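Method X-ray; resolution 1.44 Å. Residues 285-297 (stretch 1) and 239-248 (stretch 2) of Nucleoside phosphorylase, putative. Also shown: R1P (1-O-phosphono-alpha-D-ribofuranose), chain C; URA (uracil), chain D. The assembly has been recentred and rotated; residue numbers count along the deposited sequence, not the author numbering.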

# COMPACT_ATOMS: atom_id res chain seq x y z
N VAL A 285 -5.02 -26.03 18.66
CA VAL A 285 -4.27 -25.97 17.41
C VAL A 285 -4.87 -24.91 16.50
O VAL A 285 -6.10 -24.81 16.37
CB VAL A 285 -4.24 -27.34 16.70
CG1 VAL A 285 -3.45 -27.27 15.39
CG2 VAL A 285 -3.64 -28.39 17.61
N GLU A 286 -4.00 -24.12 15.90
CA GLU A 286 -4.40 -23.09 14.96
C GLU A 286 -3.63 -23.26 13.65
O GLU A 286 -2.47 -23.70 13.67
CB GLU A 286 -4.13 -21.70 15.52
CG GLU A 286 -4.77 -20.56 14.74
CD GLU A 286 -4.88 -19.28 15.54
OE1 GLU A 286 -5.15 -19.39 16.77
OE2 GLU A 286 -4.75 -18.18 14.95
N VAL A 287 -4.27 -22.93 12.54
CA VAL A 287 -3.61 -23.03 11.22
C VAL A 287 -3.74 -21.70 10.49
O VAL A 287 -4.48 -20.81 10.90
CB VAL A 287 -4.21 -24.15 10.34
CG1 VAL A 287 -4.18 -25.50 11.07
CG2 VAL A 287 -5.63 -23.81 9.90
N VAL A 288 -2.97 -21.55 9.41
CA VAL A 288 -3.08 -20.35 8.58
C VAL A 288 -4.29 -20.49 7.67
O VAL A 288 -4.28 -21.27 6.71
CB VAL A 288 -1.81 -20.10 7.73
CG1 VAL A 288 -1.97 -18.84 6.86
CG2 VAL A 288 -0.58 -19.98 8.62
N THR A 289 -5.34 -19.73 7.98
CA THR A 289 -6.60 -19.81 7.25
C THR A 289 -6.66 -18.91 6.03
O THR A 289 -7.42 -19.16 5.11
CB THR A 289 -7.79 -19.47 8.17
OG1 THR A 289 -7.48 -18.29 8.94
CG2 THR A 289 -8.14 -20.66 9.09
N ASN A 290 -5.92 -17.79 6.03
CA ASN A 290 -6.04 -16.88 4.92
C ASN A 290 -4.82 -16.01 4.74
O ASN A 290 -4.01 -15.87 5.64
CB ASN A 290 -7.33 -16.04 4.98
CG ASN A 290 -7.42 -15.13 6.20
OD1 ASN A 290 -7.04 -15.49 7.31
ND2 ASN A 290 -7.99 -13.94 5.99
N ILE A 291 -4.72 -15.44 3.54
CA ILE A 291 -3.65 -14.52 3.16
C ILE A 291 -4.29 -13.29 2.51
O ILE A 291 -5.15 -13.44 1.63
CB ILE A 291 -2.68 -15.13 2.11
CG1 ILE A 291 -2.06 -16.42 2.65
CG2 ILE A 291 -1.61 -14.11 1.68
CD1 ILE A 291 -1.43 -17.30 1.55
N GLU A 292 -3.88 -12.11 2.94
CA GLU A 292 -4.40 -10.86 2.38
C GLU A 292 -3.37 -9.73 2.64
O GLU A 292 -2.17 -10.01 2.89
CB GLU A 292 -5.81 -10.55 2.90
CG GLU A 292 -6.03 -10.69 4.41
CD GLU A 292 -5.32 -9.60 5.17
OE1 GLU A 292 -5.93 -8.51 5.32
OE2 GLU A 292 -4.16 -9.84 5.59
N MET A 293 -3.80 -8.47 2.58
CA MET A 293 -2.82 -7.36 2.55
C MET A 293 -2.94 -6.27 3.64
O MET A 293 -2.19 -5.30 3.59
CB MET A 293 -2.85 -6.70 1.17
CG MET A 293 -2.41 -7.63 0.06
SD MET A 293 -2.46 -6.93 -1.60
CE MET A 293 -1.21 -5.61 -1.44
N GLU A 294 -3.84 -6.43 4.61
CA GLU A 294 -4.07 -5.38 5.63
C GLU A 294 -4.07 -5.79 7.10
O GLU A 294 -3.82 -4.96 7.97
CB GLU A 294 -5.41 -4.67 5.34
CG GLU A 294 -5.40 -3.85 4.04
CD GLU A 294 -5.93 -4.59 2.82
OE1 GLU A 294 -6.83 -5.44 2.96
OE2 GLU A 294 -5.47 -4.32 1.67
N THR A 295 -4.35 -7.06 7.39
CA THR A 295 -4.79 -7.43 8.74
C THR A 295 -3.70 -7.31 9.80
O THR A 295 -3.96 -6.87 10.90
CB THR A 295 -5.44 -8.84 8.71
OG1 THR A 295 -6.66 -8.74 7.99
CG2 THR A 295 -5.74 -9.35 10.12
N SER A 296 -2.47 -7.73 9.48
CA SER A 296 -1.38 -7.68 10.45
C SER A 296 -1.25 -6.29 11.07
O SER A 296 -1.21 -6.17 12.30
CB SER A 296 -0.06 -8.06 9.79
OG SER A 296 0.21 -7.21 8.68
N ALA A 297 -1.20 -5.24 10.24
CA ALA A 297 -1.02 -3.86 10.74
C ALA A 297 -2.27 -3.34 11.45
O ALA A 297 -2.20 -2.58 12.42
CB ALA A 297 -0.64 -2.89 9.61
C5 R1P C . -6.18 -7.19 -3.25
O5 R1P C . -6.98 -7.62 -4.36
C4 R1P C . -7.04 -6.55 -2.18
O4 R1P C . -8.16 -7.38 -1.83
C1 R1P C . -8.14 -7.71 -0.44
C2 R1P C . -6.65 -7.55 -0.06
O2 R1P C . -6.35 -7.46 1.35
C3 R1P C . -6.28 -6.31 -0.89
O3 R1P C . -6.74 -5.09 -0.29
O1 R1P C . -9.07 -6.93 0.37
P R1P C . -10.22 -5.90 -0.12
O1P R1P C . -9.33 -4.81 -0.75
O2P R1P C . -10.89 -5.46 1.17
O3P R1P C . -11.10 -6.55 -1.13
N1 URA D . -6.74 -10.80 -1.73
C2 URA D . -5.44 -11.08 -1.51
O2 URA D . -4.66 -10.24 -0.96
N3 URA D . -4.95 -12.25 -1.90
C4 URA D . -5.72 -13.16 -2.52
O4 URA D . -5.20 -14.24 -2.86
C5 URA D . -7.05 -12.88 -2.76
C6 URA D . -7.55 -11.66 -2.35
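Stretch 2, residues 239-248: YVIGTTATAS

Stretch 2 is extended from Tyr-239 to Thr-246 and lies as a parallel neighbour to the 288-292 strand of stretch 1. The N-to-C directions of the two strands differ by 46° (signed crossing angle -46°), a marked twist, and their axes approach to 4.4 Å. Together the stretches bury 815 Å², both sides summed.

Tyr-239 is out of reach of stretch 1. Val-240 makes the first approach: its CB points toward the partner and its CG2 lies 3.9 Å from Thr-289 CG2. Ile-241 turns its side chain away, and its backbone is linked through a water, which donates to Ile-241 O (2.8 Å) and accepts from Val-287 N (3.1 Å). At Gly-242 the backbone is nearly fully extended (phi/psi 176/-160), and the absence of a side chain matters: an ideal CB would fall 2.6 Å from Thr-289 CG2 and 2.7 Å from Val-287 O, both clashes.

Regular pairing begins at Thr-243, whose CA is 4.5 Å from that of Val-288. Thr-243 N donates to Val-287 O (2.8 Å, 171° at the hydrogen), and Thr-243 O accepts from Thr-289 N (2.9 Å, 138°). Its hydroxyl OG1 donates to Glu-286 OE2 at 2.7 Å, so this residue is held by backbone and side chain alike.

The next bridge joins Thr-244 to Asn-290, not Thr-289. This one-residue shift is a beta bulge, and the phi/psi of Thr-289 (-88/-27) departs from extended values there. Thr-244 OG1 donates to Asn-290 OD1 (2.7 Å), the p rotamer of Asn-290 bringing its amide end nearer than its CB direction suggests.

Ala-245 pairs with Ile-291, CA to CA 4.7 Å. The flanking ladder is tight: Ala-245 N donates to Asn-290 O (2.9 Å, 165°), while Ala-245 O accepts from Glu-292 N (3.1 Å, 156°). Its small CB shares a sheet face with Val-288 and Ile-291, 4.3 Å from Val-288 CG1 and equally 4.3 Å from Ile-291 CG1.

Thr-246, on the same face as Thr-244, Asn-290 and Glu-292, bridges to Glu-292. Its OG1 serves two roles, donating to Glu-292 OE2 (2.7 Å) and accepting from Ser-296 N (2.9 Å, 154°), thereby tying the strand to the start of the helix. Its CG2 packs 3.4 Å from Met-293 C.

Beyond the strand, Ala-247 N donates to Glu-292 O (2.8 Å, 158°), the last hydrogen bond of the ladder. Ser-248 then points away, its side chain no closer than 6.7 Å.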

# COMPACT_ATOMS: atom_id res chain seq x y z
N TYR A 239 -17.89 -20.23 7.95
CA TYR A 239 -16.75 -19.49 8.47
C TYR A 239 -15.71 -20.39 9.10
O TYR A 239 -15.99 -21.54 9.47
CB TYR A 239 -17.19 -18.41 9.45
CG TYR A 239 -17.65 -18.90 10.80
CD1 TYR A 239 -16.81 -18.86 11.92
CD2 TYR A 239 -18.93 -19.38 10.97
CE1 TYR A 239 -17.24 -19.30 13.17
CE2 TYR A 239 -19.38 -19.83 12.22
CZ TYR A 239 -18.53 -19.78 13.31
OH TYR A 239 -18.98 -20.22 14.55
N VAL A 240 -14.50 -19.84 9.20
CA VAL A 240 -13.36 -20.49 9.83
C VAL A 240 -12.61 -19.45 10.67
O VAL A 240 -12.71 -18.25 10.40
CB VAL A 240 -12.40 -21.11 8.77
CG1 VAL A 240 -13.10 -22.20 7.97
CG2 VAL A 240 -11.82 -20.05 7.82
N ILE A 241 -11.89 -19.90 11.69
CA ILE A 241 -11.08 -19.02 12.53
C ILE A 241 -9.66 -19.51 12.54
O ILE A 241 -9.42 -20.70 12.73
CB ILE A 241 -11.54 -18.98 14.00
CG1 ILE A 241 -13.05 -18.80 14.11
CG2 ILE A 241 -10.78 -17.86 14.74
CD1 ILE A 241 -13.60 -19.25 15.44
N GLY A 242 -8.71 -18.59 12.41
CA GLY A 242 -7.31 -18.99 12.41
C GLY A 242 -6.38 -17.84 12.16
O GLY A 242 -6.74 -16.67 12.32
N THR A 243 -5.17 -18.18 11.74
CA THR A 243 -4.13 -17.18 11.57
C THR A 243 -4.18 -16.61 10.17
O THR A 243 -4.29 -17.34 9.18
CB THR A 243 -2.74 -17.80 11.87
OG1 THR A 243 -2.67 -18.17 13.24
CG2 THR A 243 -1.62 -16.82 11.58
N THR A 244 -4.12 -15.28 10.10
CA THR A 244 -4.09 -14.56 8.84
C THR A 244 -2.65 -14.10 8.54
O THR A 244 -2.01 -13.45 9.38
CB THR A 244 -5.01 -13.32 8.89
OG1 THR A 244 -6.34 -13.75 9.22
CG2 THR A 244 -4.98 -12.53 7.55
N ALA A 245 -2.13 -14.45 7.36
CA ALA A 245 -0.82 -13.97 6.92
C ALA A 245 -1.00 -12.77 6.01
O ALA A 245 -1.71 -12.84 5.00
CB ALA A 245 -0.07 -15.09 6.18
N THR A 246 -0.38 -11.66 6.37
CA THR A 246 -0.50 -10.43 5.61
C THR A 246 0.78 -10.11 4.83
O THR A 246 1.89 -10.13 5.36
CB THR A 246 -0.82 -9.25 6.54
OG1 THR A 246 -2.06 -9.50 7.22
CG2 THR A 246 -0.91 -7.89 5.78
N ALA A 247 0.57 -9.76 3.56
CA ALA A 247 1.62 -9.59 2.57
C ALA A 247 1.78 -8.13 2.17
O ALA A 247 0.84 -7.33 2.26
CB ALA A 247 1.27 -10.40 1.32
N SER A 248 2.99 -7.80 1.68
CA SER A 248 3.33 -6.45 1.18
C SER A 248 3.23 -6.34 -0.35
O SER A 248 3.92 -5.56 -1.00
CB SER A 248 4.71 -6.05 1.68
OG SER A 248 5.70 -7.02 1.36
O HOH W 1 -7.35 -22.51 12.86